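Local coordinates for decapping nuclease RAI1 (Scheffersomyces stipitis, PDB 5ULJ), which hydrolyses the NAD cap from the 5' end of RNAs, removing the whole NAD moiety, and binds and stimulates the exoribonuclease RAT1, at residues A[235-240]-A[254-259]. Numbering follows the deposited sequence.
Sequences EVDCVW and YMELKT. With CA (calcium ion), chain E; 0WD ([[(2R,3S,4R,5R)-5-(3-aminocarbonyl-4H-pyridin-1-yl)-3,4-bis(oxidanyl)oxolan-2-yl]methoxy-oxidanyl-phosphoryl] [(2R,3S,4R,5R)-5-(6-aminopurin-9-yl)-4-oxidanyl-3-phosphonooxy-oxolan-2-yl]methyl hydrogen phosphate), chain F.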
loop_
_atom_site.group_PDB
_atom_site.type_symbol
_atom_site.label_atom_id
_atom_site.label_comp_id
_atom_site.label_asym_id
_atom_site.label_seq_id
_atom_site.Cartn_x
_atom_site.Cartn_y
_atom_site.Cartn_z
ATOM N N GLU A 235 -3.155 -3.707 0.642
ATOM C CA GLU A 235 -3.722 -4.488 -0.452
ATOM C C GLU A 235 -2.769 -5.595 -0.891
ATOM O O GLU A 235 -1.561 -5.382 -0.998
ATOM C CB GLU A 235 -4.062 -3.576 -1.636
ATOM C CG GLU A 235 -4.782 -4.265 -2.789
ATOM C CD GLU A 235 -3.832 -4.842 -3.822
ATOM O OE1 GLU A 235 -2.624 -4.528 -3.768
ATOM O OE2 GLU A 235 -4.295 -5.612 -4.689
ATOM N N VAL A 236 -3.321 -6.778 -1.141
ATOM C CA VAL A 236 -2.546 -7.911 -1.634
ATOM C C VAL A 236 -3.098 -8.365 -2.982
ATOM O O VAL A 236 -4.310 -8.510 -3.144
ATOM C CB VAL A 236 -2.562 -9.086 -0.637
ATOM C CG1 VAL A 236 -1.913 -10.317 -1.247
ATOM C CG2 VAL A 236 -1.864 -8.693 0.656
ATOM N N ASP A 237 -2.210 -8.584 -3.947
ATOM C CA ASP A 237 -2.625 -8.911 -5.307
ATOM C C ASP A 237 -3.151 -10.338 -5.445
ATOM O O ASP A 237 -4.250 -10.549 -5.957
ATOM C CB ASP A 237 -1.466 -8.692 -6.280
ATOM C CG ASP A 237 -1.129 -7.226 -6.459
ATOM O OD1 ASP A 237 -2.026 -6.382 -6.253
ATOM O OD2 ASP A 237 0.030 -6.919 -6.806
ATOM N N CYS A 238 -2.368 -11.315 -4.995
ATOM C CA CYS A 238 -2.757 -12.713 -5.142
ATOM C C CYS A 238 -1.983 -13.649 -4.219
ATOM O O CYS A 238 -1.123 -13.219 -3.450
ATOM C CB CYS A 238 -2.572 -13.161 -6.595
ATOM S SG CYS A 238 -0.847 -13.295 -7.118
ATOM N N VAL A 239 -2.307 -14.935 -4.307
ATOM C CA VAL A 239 -1.619 -15.971 -3.548
ATOM C C VAL A 239 -0.756 -16.814 -4.482
ATOM O O VAL A 239 -1.183 -17.170 -5.581
ATOM C CB VAL A 239 -2.622 -16.875 -2.795
ATOM C CG1 VAL A 239 -1.947 -18.136 -2.276
ATOM C CG2 VAL A 239 -3.267 -16.106 -1.658
ATOM N N TRP A 240 0.465 -17.119 -4.047
ATOM C CA TRP A 240 1.388 -17.928 -4.836
ATOM C C TRP A 240 0.896 -19.360 -4.995
ATOM O O TRP A 240 0.876 -19.898 -6.102
ATOM C CB TRP A 240 2.780 -17.917 -4.199
ATOM C CG TRP A 240 3.708 -18.969 -4.732
ATOM C CD1 TRP A 240 4.157 -20.075 -4.070
ATOM C CD2 TRP A 240 4.298 -19.020 -6.038
ATOM N NE1 TRP A 240 4.992 -20.807 -4.880
ATOM C CE2 TRP A 240 5.092 -20.181 -6.095
ATOM C CE3 TRP A 240 4.229 -18.195 -7.166
ATOM C CZ2 TRP A 240 5.815 -20.538 -7.232
ATOM C CZ3 TRP A 240 4.947 -18.551 -8.294
ATOM C CH2 TRP A 240 5.729 -19.711 -8.319
ATOM N N TYR A 254 1.395 -14.882 0.101
ATOM C CA TYR A 254 0.916 -13.768 -0.711
ATOM C C TYR A 254 1.931 -13.357 -1.774
ATOM O O TYR A 254 3.121 -13.645 -1.654
ATOM C CB TYR A 254 0.585 -12.565 0.171
ATOM C CG TYR A 254 -0.667 -12.719 1.004
ATOM C CD1 TYR A 254 -1.712 -13.534 0.585
ATOM C CD2 TYR A 254 -0.805 -12.043 2.207
ATOM C CE1 TYR A 254 -2.861 -13.669 1.349
ATOM C CE2 TYR A 254 -1.944 -12.172 2.975
ATOM C CZ TYR A 254 -2.968 -12.985 2.543
ATOM O OH TYR A 254 -4.101 -13.112 3.313
ATOM N N MET A 255 1.446 -12.677 -2.809
ATOM C CA MET A 255 2.303 -12.174 -3.878
ATOM C C MET A 255 1.980 -10.731 -4.232
ATOM O O MET A 255 0.908 -10.222 -3.906
ATOM C CB MET A 255 2.163 -13.025 -5.138
ATOM C CG MET A 255 2.712 -14.424 -5.042
ATOM S SD MET A 255 2.578 -15.236 -6.644
ATOM C CE MET A 255 3.648 -14.202 -7.633
ATOM N N GLU A 256 2.915 -10.085 -4.917
ATOM C CA GLU A 256 2.677 -8.768 -5.485
ATOM C C GLU A 256 2.892 -8.817 -6.995
ATOM O O GLU A 256 3.842 -9.438 -7.471
ATOM C CB GLU A 256 3.595 -7.725 -4.846
ATOM C CG GLU A 256 3.252 -6.293 -5.213
ATOM C CD GLU A 256 1.937 -5.833 -4.611
ATOM O OE1 GLU A 256 1.477 -6.453 -3.628
ATOM O OE2 GLU A 256 1.361 -4.850 -5.123
ATOM N N LEU A 257 2.005 -8.169 -7.742
ATOM C CA LEU A 257 2.103 -8.148 -9.197
ATOM C C LEU A 257 2.340 -6.730 -9.706
ATOM O O LEU A 257 1.607 -5.806 -9.357
ATOM C CB LEU A 257 0.842 -8.736 -9.830
ATOM C CG LEU A 257 0.525 -10.189 -9.467
ATOM C CD1 LEU A 257 -0.701 -10.679 -10.221
ATOM C CD2 LEU A 257 1.723 -11.087 -9.741
ATOM N N LYS A 258 3.371 -6.563 -10.527
ATOM C CA LYS A 258 3.731 -5.249 -11.049
ATOM C C LYS A 258 4.023 -5.300 -12.544
ATOM O O LYS A 258 4.354 -6.355 -13.085
ATOM C CB LYS A 258 4.951 -4.693 -10.312
ATOM C CG LYS A 258 4.801 -4.587 -8.804
ATOM C CD LYS A 258 3.869 -3.456 -8.415
ATOM C CE LYS A 258 3.956 -3.177 -6.925
ATOM N NZ LYS A 258 3.036 -2.087 -6.501
ATOM N N THR A 259 3.903 -4.155 -13.208
ATOM C CA THR A 259 4.289 -4.041 -14.610
ATOM C C THR A 259 5.213 -2.854 -14.832
ATOM O O THR A 259 5.148 -1.859 -14.110
ATOM C CB THR A 259 3.070 -3.890 -15.537
ATOM O OG1 THR A 259 2.348 -2.699 -15.200
ATOM C CG2 THR A 259 2.158 -5.080 -15.401
HETATM CA CA CA E . 0.089 -4.489 -7.653
HETATM C C1M 0WD F . -7.161 2.530 -0.301
HETATM C C2M 0WD F . -5.857 2.860 -0.972
HETATM O O2M 0WD F . -5.952 4.107 -1.677
HETATM C C3M 0WD F . -5.852 1.711 -1.930
HETATM O O3M 0WD F . -6.966 1.879 -2.810
HETATM O O4M 0WD F . -6.873 1.190 0.149
HETATM C C4M 0WD F . -6.158 0.561 -0.964
HETATM C C5M 0WD F . -4.888 -0.142 -0.457
HETATM O O5M 0WD F . -4.152 0.661 0.470
HETATM P PN 0WD F . -2.545 0.543 0.481
HETATM O O1N 0WD F . -2.484 -0.912 0.219
HETATM O O2N 0WD F . -2.244 1.168 1.788
HETATM O O3P 0WD F . -2.071 1.395 -0.798
HETATM P PA 0WD F . -0.758 1.169 -1.685
HETATM O O1A 0WD F . -0.354 2.470 -2.261
HETATM O O2A 0WD F . 0.224 0.378 -0.913
HETATM O O5B 0WD F . -1.335 0.248 -2.876
HETATM C C5B 0WD F . -1.519 0.800 -4.182
HETATM C C4B 0WD F . -2.744 0.162 -4.845
HETATM C C3B 0WD F . -2.533 -0.035 -6.323
HETATM O O3B 0WD F . -1.552 -1.057 -6.585
HETATM P "P2'" 0WD F . -0.072 -0.677 -7.029
HETATM O OP2 0WD F . 0.276 -1.829 -7.891
HETATM O OP1 0WD F . -0.237 0.592 -7.751
HETATM O OP3 0WD F . 0.673 -0.614 -5.763
HETATM O O4B 0WD F . -3.875 1.062 -4.862
HETATM C C1B 0WD F . -4.710 0.592 -5.969
HETATM C C2B 0WD F . -3.911 -0.542 -6.604
HETATM O O2B 0WD F . -4.122 -1.745 -5.856
HETATM O O HOH W 1 1.038 -6.033 -0.915
HETATM O O HOH W 2 -2.583 -3.762 -8.040
HETATM O O HOH W 3 -0.800 -4.077 -5.247
#
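D237 OD2 is gripped from two directions: the backbone N of L257 donates a nearly straight hydrogen bond to its anti lone pair (2.5 Å, 172°), and OD2 also coordinates the calcium ion at 2.6 Å. L257 O and E256 OE2, both from strand 254-261, also coordinate the ion, OE2 at 2.9 Å, and two waters and a phosphate oxygen of the bound 3'-NADP complete the six. E256 OE2 comes within 3.0 Å of D237 OD2, the two carboxylates turned 40° apart; both bind the calcium, which probably offsets their repulsion. E256 CG stands anti to the backbone N (chi1 -170°), and a bend at chi2 brings OE2 back to D237 OD2; OE1 accepts a hydrogen bond from a water that also donates to E235 O. K258 NZ makes a weak hydrogen bond to the calcium-bound OP2 of the 3'-phosphate and a long salt bridge with E256 OE2 (3.5 Å). Beyond the metal the strands pair antiparallel, M255 N donating to C238 O at 2.7 Å. V236 CG1 makes a CH-pi contact over one face of the Y254 ring, whereas M255 SD meets the edge of W240 at CE3 (3.4 Å), a Met-aromatic contact. D237 and the E256-L257-K258 run, matching (D/E)XK, set acids and lysine round the metal, consistent with the PD-(D/E)XK nuclease fold, with strand 216-225 flanking 228-239 and strand 290-296 running parallel beside 254-261.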